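Local coordinates for protein alpha-rhamnosidase (Dictyoglomus thermophilum, PDB 6I60) that probably hydrolyses terminal non-reducing alpha-L-rhamnose residues of alpha-L-rhamnosides, working as a multidomain bacterial glycoside hydrolase, at residues A[577-580]-A[581-585]; A[802-806]-A[807-811]; A[319-322]-A[323-326]; A[921-925]-A[926-930]. One frame throughout, in Å; residues are numbered along the deposited sequence.

Contact 1. Residues A[577-580]-A[581-585]; sequences GDKY and VLEEH
Tyr580 O takes the amide of Glu584 N at 3.0 Å, the i to i+4 bond that sets the first turn of helix 580-584. One residue earlier, Lys579 O is shared by two weak bonds, from Leu582 N at 3.1 Å and from Glu583 N. Asp578, just ahead of this turn, caps it with its carboxylate: OD1 accepts weakly from Tyr580 N at 3.3 Å. Its CG stands anti to the backbone N (chi1 -175°), which also carries OD2 up to Val581 CB at 3.7 Å, the two side chains crossing at about a right angle. Arg528 is a weak, long ion partner of the same OD2. On the outer side, Glu583 lays its CG against Lys579 O, and its OE2 comes to the rim of the Tyr580 ring near the ring plane, 4.2 Å from CD2. The Lys579 chain bends at chi3 (-101°); its CE passes 4.0 Å from Glu583 OE1, while the ammonium stays beyond contact with the carboxylate. Inward, Val581 packs on Leu531 of helix 524-535 and Leu582 on Ile644 of helix 626-648. Gly577 ends helix 564-576 with positive phi and His585 stands at the N-cap position of helix 586-599, making this a short helical link, capped by Asp578, between two longer helices, as in the (alpha/alpha)6 barrel of rhamnosidase catalytic domains.

Contact 2. Residues A[802-806]-A[807-811]; sequences TLWER and WEKLT
The Trp804 indole meets the next residues with its benzo rim: Trp807 O lies at the edge in the ring plane, 3.8 Å from CE3. Around the same rim Lys809 arrives obliquely, its CA 3.8 Å from CZ3 and its methylene CD 3.9 Å from CH2; the lysine methylenes cross the rim, and NZ continues to a salt bridge with Glu798. The Arg806 guanidinium has two neighbours over one face. Glu808 OE1 stands 3.6 Å from NH2, well out of the plane, and the two flat groups are turned 74° apart; this long salt bridge therefore works through charge, with no N-H aimed at the oxygen. Beside it Leu810 CD1 reaches NH1 at 3.9 Å. All of this belongs to the irregular loop between helices 792-797 and 826-835, in the part of the sequence expected to form the (alpha/alpha)6 catalytic barrel of the family. The arginine chain is bent at chi2 and chi3, and Glu808 folds at chi2 (87°), which brings its carboxylate back beside Arg806 from a CB that points away. The other oxygen, Glu808 OE2, is gripped by Gly617 N and Tyr789 OH, which should fix the carboxylate's rotation. Trp807 turns its ring the other way, edge-to-face with Phe792 and onto Met795 of helix 792-797.

Contact 3. Residues A[319-322]-A[323-326]; sequences FDDS and TWEN
Phe319 and Trp324 close the loop that leads into strand 325-329 in the beta-rich N-terminal rhamnosidase domain. The chain turns at Asp320, the centre of an inverse gamma turn, and the aromatic side chains five positions apart meet. Trp324 CZ2 touches the edge of the phenyl ring near its plane, 3.5 Å from Phe319 CE1. The ring planes are inclined at 65° with the phenyl and six-membered centroids 5.7 Å apart, an oblique aromatic pair. Phe319 gets there with its CG anti to the backbone N (chi1 175°), which extends the ring toward the benzo end of the indole. Asp321 comes to the tryptophan from above: OD1 sits over one face toward the rim, 4.1 Å from CE3, with the carboxylate plane nearly upright on the ring at 84°. Its backbone O lies 4.0 Å from Trp324 CB, so main chain and side chain of the aspartate both border the tryptophan side chain. OD2 turns to strand 171-184, where Arg180 is a weak, long ion partner and Ser182 a weak hydrogen-bonding one; the Arg180 side chain also touches both aromatic residues. Lys288 NZ binds Trp324 O and, weakly, Asp321 O. The arrangement is a surface loop anchored by aromatic packing at the entry to a strand, which then pairs antiparallel with strand 288-298.

Contact 4. Residues A[921-925]-A[926-930]; sequences LEENE and KYIVI
Asn924 and Tyr927 lie side by side and point the same way, with the amide and phenol planes 38° apart and Asn924 OD1 at the ring's edge. The asparagine CG sits between its backbone N and carbonyl carbon (chi1 61°), and this turns OD1 over the reversing chain to accept from Tyr927 N at 2.9 Å. That donor approaches almost in line with the side-chain C=O, at 162°. A second, weak bond reaches the same oxygen from Lys926 N at 3.5 Å. Glu923 and Ile928 also run alongside one another, Ile928 CD1 lying 3.7 Å from Glu923 CB; the glutamate's carboxylate goes on to Tyr915 and Lys900. On the opposite face of this beta hairpin, Glu922 CB meets Val929 CB at 3.7 Å, and the acid end of Glu922 pairs with Arg931. Leu921 CD1 touches Ile930 CG1 at 4.2 Å. Strand 922-923 is outermost in its sheet, while 927-932 pairs on its other side with strand 893-899. Between the hairpin strands, Val929 N donates to Glu922 O at 2.8 Å, whereas Asn924 N to Tyr927 O is weak. Beyond that, a water accepts from Glu922 N and donates to Val929 O, 2.9 Å away. The outer strand is thus held by few direct backbone bonds, and the asparagine oxygen, with one good bond from Tyr927 N and a weak one from Lys926 N, adds a side-chain grip at the turn.

How the contacts relate
All four contacts are local, and none touches another. Contacts 1 and 2 share the range of the six-hairpin glycosidase domain but sit on opposite sides of the chain's centre, their centres about 37 Å apart. Contact 3 lies in the N-terminal domain, contact 4 in the hairpin near the C-terminus; about 79 Å separates their centres, the widest spacing of the set. Contact 4 approaches contact 1 to about 22 Å between nearest atoms. None of the four includes the pocket residues Tyr656, Glu659 and Leu660 of helix 651-672, which line the 2-(2-ethoxyethoxy)ethanol pocket. Glu583 and Lys926 each meet triethylene glycol, probably from the crystallisation liquor.

Contact 1. Residues A[577-580]-A[581-585]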
loop_
_atom_site.group_PDB
_atom_site.type_symbol
_atom_site.label_atom_id
_atom_site.label_comp_id
_atom_site.label_asym_id
_atom_site.label_seq_id
_atom_site.Cartn_x
_atom_site.Cartn_y
_atom_site.Cartn_z
ATOM N N GLY A 577 7.388 -5.785 13.631
ATOM C CA GLY A 577 8.532 -6.424 14.259
ATOM C C GLY A 577 9.476 -7.092 13.283
ATOM O O GLY A 577 9.982 -8.186 13.566
ATOM N N ASP A 578 9.723 -6.464 12.138
ATOM C CA ASP A 578 10.607 -6.996 11.103
ATOM C C ASP A 578 11.903 -6.192 11.140
ATOM O O ASP A 578 12.072 -5.225 10.397
ATOM C CB ASP A 578 9.943 -6.930 9.728
ATOM C CG ASP A 578 10.776 -7.592 8.649
ATOM O OD1 ASP A 578 11.701 -8.354 8.998
ATOM O OD2 ASP A 578 10.506 -7.353 7.452
ATOM N N LYS A 579 12.821 -6.599 12.021
ATOM C CA LYS A 579 14.124 -5.951 12.095
ATOM C C LYS A 579 15.007 -6.276 10.900
ATOM O O LYS A 579 16.008 -5.584 10.685
ATOM C CB LYS A 579 14.838 -6.348 13.390
ATOM C CG LYS A 579 15.046 -7.846 13.555
ATOM C CD LYS A 579 15.584 -8.183 14.939
ATOM C CE LYS A 579 17.086 -8.431 14.907
ATOM N NZ LYS A 579 17.719 -8.194 16.236
ATOM N N TYR A 580 14.660 -7.301 10.119
ATOM C CA TYR A 580 15.485 -7.676 8.977
ATOM C C TYR A 580 15.421 -6.634 7.868
ATOM O O TYR A 580 16.422 -6.405 7.180
ATOM C CB TYR A 580 15.054 -9.043 8.452
ATOM C CG TYR A 580 15.111 -10.132 9.496
ATOM C CD1 TYR A 580 13.950 -10.725 9.971
ATOM C CD2 TYR A 580 16.326 -10.567 10.008
ATOM C CE1 TYR A 580 13.997 -11.722 10.927
ATOM C CE2 TYR A 580 16.384 -11.562 10.963
ATOM C CZ TYR A 580 15.216 -12.137 11.418
ATOM O OH TYR A 580 15.268 -13.131 12.371
ATOM N N VAL A 581 14.262 -5.997 7.677
ATOM C CA VAL A 581 14.160 -4.945 6.673
ATOM C C VAL A 581 14.963 -3.718 7.079
ATOM O O VAL A 581 15.284 -2.881 6.228
ATOM C CB VAL A 581 12.686 -4.580 6.419
ATOM C CG1 VAL A 581 12.178 -3.620 7.481
ATOM C CG2 VAL A 581 12.523 -3.983 5.030
ATOM N N LEU A 582 15.304 -3.593 8.362
ATOM C CA LEU A 582 16.157 -2.495 8.800
ATOM C C LEU A 582 17.618 -2.751 8.451
ATOM O O LEU A 582 18.337 -1.823 8.068
ATOM C CB LEU A 582 15.992 -2.269 10.304
ATOM C CG LEU A 582 14.651 -1.684 10.754
ATOM C CD1 LEU A 582 14.724 -1.231 12.203
ATOM C CD2 LEU A 582 14.229 -0.534 9.852
ATOM N N GLU A 583 18.072 -4.002 8.573
ATOM C CA GLU A 583 19.444 -4.331 8.197
ATOM C C GLU A 583 19.622 -4.363 6.684
ATOM O O GLU A 583 20.684 -3.982 6.178
ATOM C CB GLU A 583 19.852 -5.677 8.796
ATOM C CG GLU A 583 19.299 -5.946 10.187
ATOM C CD GLU A 583 19.606 -7.352 10.674
ATOM O OE1 GLU A 583 19.601 -7.572 11.905
ATOM O OE2 GLU A 583 19.852 -8.235 9.824
ATOM N N GLU A 584 18.600 -4.809 5.952
ATOM C CA GLU A 584 18.715 -4.934 4.503
ATOM C C GLU A 584 18.889 -3.580 3.823
ATOM O O GLU A 584 19.550 -3.495 2.780
ATOM C CB GLU A 584 17.488 -5.661 3.952
ATOM C CG GLU A 584 17.463 -5.812 2.446
ATOM C CD GLU A 584 16.138 -6.345 1.943
ATOM O OE1 GLU A 584 15.851 -6.187 0.737
ATOM O OE2 GLU A 584 15.386 -6.923 2.759
ATOM N N HIS A 585 18.321 -2.515 4.393
ATOM C CA HIS A 585 18.394 -1.181 3.808
ATOM C C HIS A 585 19.201 -0.209 4.665
ATOM O O HIS A 585 19.129 1.006 4.450
ATOM C CB HIS A 585 16.988 -0.625 3.573
ATOM C CG HIS A 585 16.230 -1.324 2.488
ATOM N ND1 HIS A 585 16.466 -1.096 1.149
ATOM C CD2 HIS A 585 15.233 -2.239 2.543
ATOM C CE1 HIS A 585 15.651 -1.845 0.427
ATOM N NE2 HIS A 585 14.893 -2.547 1.248
#

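Contact 2. Residues A[802-806]-A[807-811]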
loop_
_atom_site.group_PDB
_atom_site.type_symbol
_atom_site.label_atom_id
_atom_site.label_comp_id
_atom_site.label_asym_id
_atom_site.label_seq_id
_atom_site.Cartn_x
_atom_site.Cartn_y
_atom_site.Cartn_z
ATOM N N THR A 802 -14.072 10.575 -1.411
ATOM C CA THR A 802 -12.686 10.314 -1.044
ATOM C C THR A 802 -12.145 11.609 -0.445
ATOM O O THR A 802 -12.893 12.475 0.027
ATOM C CB THR A 802 -11.870 9.821 -2.249
ATOM O OG1 THR A 802 -12.171 10.622 -3.400
ATOM C CG2 THR A 802 -12.189 8.365 -2.555
ATOM N N LEU A 803 -10.829 11.768 -0.463
ATOM C CA LEU A 803 -10.189 12.958 0.074
ATOM C C LEU A 803 -9.653 13.820 -1.061
ATOM O O LEU A 803 -9.208 13.312 -2.094
ATOM C CB LEU A 803 -9.058 12.587 1.037
ATOM C CG LEU A 803 -9.373 12.821 2.517
ATOM C CD1 LEU A 803 -10.578 12.006 2.951
ATOM C CD2 LEU A 803 -8.168 12.497 3.382
ATOM N N TRP A 804 -9.708 15.133 -0.863
ATOM C CA TRP A 804 -9.285 16.090 -1.871
ATOM C C TRP A 804 -7.790 16.365 -1.775
ATOM O O TRP A 804 -7.149 16.125 -0.749
ATOM C CB TRP A 804 -10.044 17.409 -1.724
ATOM C CG TRP A 804 -11.492 17.320 -2.052
ATOM C CD1 TRP A 804 -12.128 16.299 -2.692
ATOM C CD2 TRP A 804 -12.496 18.295 -1.751
ATOM N NE1 TRP A 804 -13.467 16.578 -2.811
ATOM C CE2 TRP A 804 -13.720 17.799 -2.242
ATOM C CE3 TRP A 804 -12.478 19.541 -1.116
ATOM C CZ2 TRP A 804 -14.915 18.503 -2.115
ATOM C CZ3 TRP A 804 -13.666 20.239 -0.993
ATOM C CH2 TRP A 804 -14.867 19.719 -1.491
ATOM N N GLU A 805 -7.241 16.888 -2.871
ATOM C CA GLU A 805 -5.863 17.361 -2.866
ATOM C C GLU A 805 -5.728 18.687 -2.128
ATOM O O GLU A 805 -4.714 18.921 -1.460
ATOM C CB GLU A 805 -5.356 17.497 -4.304
ATOM C CG GLU A 805 -3.965 18.091 -4.437
ATOM C CD GLU A 805 -3.441 18.025 -5.858
ATOM O OE1 GLU A 805 -4.249 17.780 -6.779
ATOM O OE2 GLU A 805 -2.222 18.215 -6.055
ATOM N N ARG A 806 -6.737 19.551 -2.219
ATOM C CA ARG A 806 -6.715 20.864 -1.595
ATOM C C ARG A 806 -7.916 21.030 -0.674
ATOM O O ARG A 806 -8.956 20.390 -0.862
ATOM C CB ARG A 806 -6.715 21.974 -2.648
ATOM C CG ARG A 806 -6.026 21.587 -3.944
ATOM C CD ARG A 806 -4.553 21.942 -3.902
ATOM N NE ARG A 806 -4.346 23.265 -3.324
ATOM C CZ ARG A 806 -4.404 24.398 -4.015
ATOM N NH1 ARG A 806 -4.655 24.374 -5.317
ATOM N NH2 ARG A 806 -4.209 25.556 -3.401
ATOM N N TRP A 807 -7.760 21.901 0.328
ATOM C CA TRP A 807 -8.862 22.177 1.244
ATOM C C TRP A 807 -10.016 22.866 0.527
ATOM O O TRP A 807 -11.187 22.588 0.812
ATOM C CB TRP A 807 -8.372 23.033 2.412
ATOM C CG TRP A 807 -7.330 22.376 3.273
ATOM C CD1 TRP A 807 -6.001 22.681 3.329
ATOM C CD2 TRP A 807 -7.537 21.314 4.214
ATOM N NE1 TRP A 807 -5.367 21.872 4.240
ATOM C CE2 TRP A 807 -6.286 21.025 4.798
ATOM C CE3 TRP A 807 -8.656 20.579 4.618
ATOM C CZ2 TRP A 807 -6.124 20.031 5.762
ATOM C CZ3 TRP A 807 -8.493 19.591 5.577
ATOM C CH2 TRP A 807 -7.236 19.327 6.137
ATOM N N GLU A 808 -9.707 23.761 -0.406
ATOM C CA GLU A 808 -10.733 24.505 -1.120
ATOM C C GLU A 808 -11.398 23.629 -2.172
ATOM O O GLU A 808 -10.754 22.779 -2.792
ATOM C CB GLU A 808 -10.129 25.742 -1.784
ATOM C CG GLU A 808 -9.399 26.668 -0.826
ATOM C CD GLU A 808 -7.943 26.284 -0.628
ATOM O OE1 GLU A 808 -7.329 25.748 -1.574
ATOM O OE2 GLU A 808 -7.414 26.518 0.478
ATOM N N LYS A 809 -12.699 23.840 -2.369
ATOM C CA LYS A 809 -13.428 23.145 -3.422
ATOM C C LYS A 809 -13.011 23.713 -4.773
ATOM O O LYS A 809 -13.334 24.860 -5.099
ATOM C CB LYS A 809 -14.931 23.281 -3.205
ATOM C CG LYS A 809 -15.770 22.817 -4.383
ATOM C CD LYS A 809 -16.901 21.911 -3.931
ATOM C CE LYS A 809 -18.009 21.857 -4.971
ATOM N NZ LYS A 809 -19.131 20.985 -4.527
ATOM N N LEU A 810 -12.286 22.921 -5.557
ATOM C CA LEU A 810 -11.768 23.353 -6.846
ATOM C C LEU A 810 -12.082 22.295 -7.892
ATOM O O LEU A 810 -11.726 21.125 -7.721
ATOM C CB LEU A 810 -10.261 23.606 -6.774
ATOM C CG LEU A 810 -9.839 24.788 -5.902
ATOM C CD1 LEU A 810 -8.586 24.463 -5.112
ATOM C CD2 LEU A 810 -9.623 26.017 -6.760
ATOM N N THR A 811 -12.741 22.708 -8.971
ATOM C CA THR A 811 -13.221 21.793 -10.000
ATOM C C THR A 811 -12.780 22.251 -11.382
ATOM O O THR A 811 -13.555 22.231 -12.344
ATOM C CB THR A 811 -14.741 21.656 -9.938
ATOM O OG1 THR A 811 -15.212 21.006 -11.125
ATOM C CG2 THR A 811 -15.393 23.021 -9.819
#

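Contact 3. Residues A[319-322]-A[323-326]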
loop_
_atom_site.group_PDB
_atom_site.type_symbol
_atom_site.label_atom_id
_atom_site.label_comp_id
_atom_site.label_asym_id
_atom_site.label_seq_id
_atom_site.Cartn_x
_atom_site.Cartn_y
_atom_site.Cartn_z
ATOM N N PHE A 319 -5.072 -24.536 -34.464
ATOM C CA PHE A 319 -5.237 -23.225 -35.076
ATOM C C PHE A 319 -4.133 -23.019 -36.102
ATOM O O PHE A 319 -2.981 -23.391 -35.866
ATOM C CB PHE A 319 -5.205 -22.104 -34.029
ATOM C CG PHE A 319 -5.245 -20.719 -34.618
ATOM C CD1 PHE A 319 -4.130 -19.898 -34.569
ATOM C CD2 PHE A 319 -6.397 -20.240 -35.221
ATOM C CE1 PHE A 319 -4.164 -18.626 -35.110
ATOM C CE2 PHE A 319 -6.437 -18.969 -35.761
ATOM C CZ PHE A 319 -5.320 -18.161 -35.706
ATOM N N ASP A 320 -4.497 -22.427 -37.240
ATOM C CA ASP A 320 -3.537 -22.152 -38.303
ATOM C C ASP A 320 -2.489 -21.153 -37.831
ATOM O O ASP A 320 -2.625 -19.945 -38.056
ATOM C CB ASP A 320 -4.251 -21.629 -39.550
ATOM C CG ASP A 320 -3.562 -22.049 -40.833
ATOM O OD1 ASP A 320 -3.517 -23.265 -41.113
ATOM O OD2 ASP A 320 -3.065 -21.160 -41.559
ATOM N N ASP A 321 -1.437 -21.651 -37.181
ATOM C CA ASP A 321 -0.407 -20.784 -36.623
ATOM C C ASP A 321 0.442 -20.105 -37.689
ATOM O O ASP A 321 1.233 -19.220 -37.348
ATOM C CB ASP A 321 0.493 -21.582 -35.679
ATOM C CG ASP A 321 1.245 -20.697 -34.709
ATOM O OD1 ASP A 321 0.978 -19.477 -34.694
ATOM O OD2 ASP A 321 2.104 -21.220 -33.965
ATOM N N SER A 322 0.299 -20.483 -38.960
ATOM C CA SER A 322 1.060 -19.845 -40.026
ATOM C C SER A 322 0.552 -18.430 -40.274
ATOM O O SER A 322 0.168 -17.734 -39.329
ATOM C CB SER A 322 0.992 -20.672 -41.311
ATOM O OG SER A 322 2.182 -20.522 -42.064
ATOM N N THR A 323 0.565 -17.992 -41.539
ATOM C CA THR A 323 0.171 -16.653 -41.995
ATOM C C THR A 323 0.560 -15.501 -41.064
ATOM O O THR A 323 0.210 -14.347 -41.330
ATOM C CB THR A 323 -1.344 -16.591 -42.274
ATOM O OG1 THR A 323 -1.683 -15.284 -42.758
ATOM C CG2 THR A 323 -2.184 -16.878 -41.031
ATOM N N TRP A 324 1.292 -15.790 -39.991
ATOM C CA TRP A 324 1.754 -14.793 -39.040
ATOM C C TRP A 324 3.247 -14.565 -39.229
ATOM O O TRP A 324 3.988 -15.477 -39.608
ATOM C CB TRP A 324 1.489 -15.228 -37.592
ATOM C CG TRP A 324 0.040 -15.282 -37.187
ATOM C CD1 TRP A 324 -1.049 -15.265 -38.011
ATOM C CD2 TRP A 324 -0.471 -15.369 -35.849
ATOM N NE1 TRP A 324 -2.204 -15.335 -37.270
ATOM C CE2 TRP A 324 -1.877 -15.399 -35.940
ATOM C CE3 TRP A 324 0.124 -15.423 -34.583
ATOM C CZ2 TRP A 324 -2.697 -15.481 -34.815
ATOM C CZ3 TRP A 324 -0.694 -15.504 -33.468
ATOM C CH2 TRP A 324 -2.087 -15.533 -33.592
ATOM N N GLU A 325 3.686 -13.340 -38.959
ATOM C CA GLU A 325 5.109 -13.042 -38.968
ATOM C C GLU A 325 5.766 -13.599 -37.712
ATOM O O GLU A 325 5.133 -13.737 -36.662
ATOM C CB GLU A 325 5.349 -11.534 -39.066
ATOM C CG GLU A 325 4.575 -10.704 -38.052
ATOM C CD GLU A 325 5.272 -9.399 -37.707
ATOM O OE1 GLU A 325 6.365 -9.448 -37.104
ATOM O OE2 GLU A 325 4.727 -8.323 -38.038
ATOM N N ASN A 326 7.046 -13.931 -37.829
ATOM C CA ASN A 326 7.784 -14.475 -36.702
ATOM C C ASN A 326 8.297 -13.354 -35.805
ATOM O O ASN A 326 8.548 -12.233 -36.257
ATOM C CB ASN A 326 8.952 -15.335 -37.187
ATOM C CG ASN A 326 8.503 -16.688 -37.717
ATOM O OD1 ASN A 326 7.711 -16.770 -38.657
ATOM N ND2 ASN A 326 9.014 -17.757 -37.117
#

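Contact 4. Residues A[921-925]-A[926-930]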
loop_
_atom_site.group_PDB
_atom_site.type_symbol
_atom_site.label_atom_id
_atom_site.label_comp_id
_atom_site.label_asym_id
_atom_site.label_seq_id
_atom_site.Cartn_x
_atom_site.Cartn_y
_atom_site.Cartn_z
ATOM N N LEU A 921 -3.982 0.249 42.450
ATOM C CA LEU A 921 -3.354 0.100 41.146
ATOM C C LEU A 921 -2.514 1.339 40.863
ATOM O O LEU A 921 -2.583 2.340 41.582
ATOM C CB LEU A 921 -4.395 -0.112 40.040
ATOM C CG LEU A 921 -5.157 -1.439 40.042
ATOM C CD1 LEU A 921 -6.533 -1.271 39.417
ATOM C CD2 LEU A 921 -4.363 -2.507 39.313
ATOM N N GLU A 922 -1.711 1.263 39.805
ATOM C CA GLU A 922 -0.903 2.403 39.400
ATOM C C GLU A 922 -1.784 3.517 38.839
ATOM O O GLU A 922 -2.852 3.270 38.274
ATOM C CB GLU A 922 0.127 1.987 38.352
ATOM C CG GLU A 922 1.083 0.897 38.805
ATOM C CD GLU A 922 1.957 0.389 37.675
ATOM O OE1 GLU A 922 1.941 -0.832 37.410
ATOM O OE2 GLU A 922 2.659 1.212 37.048
ATOM N N GLU A 923 -1.321 4.755 39.001
ATOM C CA GLU A 923 -2.029 5.910 38.464
ATOM C C GLU A 923 -1.059 7.076 38.365
ATOM O O GLU A 923 -0.053 7.133 39.077
ATOM C CB GLU A 923 -3.242 6.281 39.325
ATOM C CG GLU A 923 -2.906 6.712 40.741
ATOM C CD GLU A 923 -4.112 6.668 41.659
ATOM O OE1 GLU A 923 -4.200 5.733 42.482
ATOM O OE2 GLU A 923 -4.972 7.568 41.554
ATOM N N ASN A 924 -1.372 8.007 37.469
ATOM C CA ASN A 924 -0.525 9.164 37.208
ATOM C C ASN A 924 -1.347 10.442 37.212
ATOM O O ASN A 924 -1.133 11.345 36.399
ATOM C CB ASN A 924 0.222 9.007 35.885
ATOM C CG ASN A 924 -0.713 8.877 34.697
ATOM O OD1 ASN A 924 -1.919 8.676 34.855
ATOM N ND2 ASN A 924 -0.159 8.994 33.496
ATOM N N GLU A 925 -2.319 10.523 38.120
ATOM C CA GLU A 925 -3.208 11.664 38.317
ATOM C C GLU A 925 -4.094 11.951 37.106
ATOM O O GLU A 925 -4.841 12.936 37.124
ATOM C CB GLU A 925 -2.440 12.941 38.692
ATOM C CG GLU A 925 -1.468 12.770 39.868
ATOM C CD GLU A 925 -1.987 11.814 40.930
ATOM O OE1 GLU A 925 -1.272 10.843 41.266
ATOM O OE2 GLU A 925 -3.109 12.035 41.431
ATOM N N LYS A 926 -4.043 11.127 36.056
ATOM C CA LYS A 926 -4.890 11.325 34.882
ATOM C C LYS A 926 -5.485 9.998 34.427
ATOM O O LYS A 926 -6.601 9.959 33.897
ATOM C CB LYS A 926 -4.108 11.979 33.739
ATOM C CG LYS A 926 -4.342 13.478 33.596
ATOM C CD LYS A 926 -4.160 13.936 32.150
ATOM C CE LYS A 926 -4.708 15.341 31.949
ATOM N NZ LYS A 926 -5.509 15.457 30.701
ATOM N N TYR A 927 -4.752 8.906 34.633
ATOM C CA TYR A 927 -5.186 7.583 34.217
ATOM C C TYR A 927 -5.048 6.596 35.370
ATOM O O TYR A 927 -4.417 6.876 36.394
ATOM C CB TYR A 927 -4.379 7.085 33.010
ATOM C CG TYR A 927 -4.590 7.882 31.742
ATOM C CD1 TYR A 927 -5.717 7.688 30.953
ATOM C CD2 TYR A 927 -3.656 8.822 31.331
ATOM C CE1 TYR A 927 -5.909 8.414 29.791
ATOM C CE2 TYR A 927 -3.838 9.551 30.172
ATOM C CZ TYR A 927 -4.964 9.344 29.407
ATOM O OH TYR A 927 -5.139 10.074 28.252
ATOM N N ILE A 928 -5.662 5.430 35.189
ATOM C CA ILE A 928 -5.462 4.272 36.054
ATOM C C ILE A 928 -4.815 3.188 35.203
ATOM O O ILE A 928 -5.379 2.770 34.183
ATOM C CB ILE A 928 -6.778 3.778 36.678
ATOM C CG1 ILE A 928 -7.152 4.646 37.883
ATOM C CG2 ILE A 928 -6.666 2.317 37.092
ATOM C CD1 ILE A 928 -6.401 4.294 39.155
ATOM N N VAL A 929 -3.633 2.743 35.613
ATOM C CA VAL A 929 -2.819 1.839 34.808
ATOM C C VAL A 929 -3.086 0.401 35.229
ATOM O O VAL A 929 -2.992 0.059 36.414
ATOM C CB VAL A 929 -1.327 2.182 34.939
ATOM C CG1 VAL A 929 -0.494 1.252 34.072
ATOM C CG2 VAL A 929 -1.086 3.635 34.561
ATOM N N ILE A 930 -3.419 -0.442 34.254
ATOM C CA ILE A 930 -3.625 -1.870 34.462
ATOM C C ILE A 930 -2.760 -2.617 33.457
ATOM O O ILE A 930 -2.773 -2.300 32.263
ATOM C CB ILE A 930 -5.105 -2.268 34.303
ATOM C CG1 ILE A 930 -5.987 -1.453 35.252
ATOM C CG2 ILE A 930 -5.289 -3.756 34.555
ATOM C CD1 ILE A 930 -7.444 -1.409 34.844
HETATM O O HOH W 1 -1.467 -1.138 38.630
#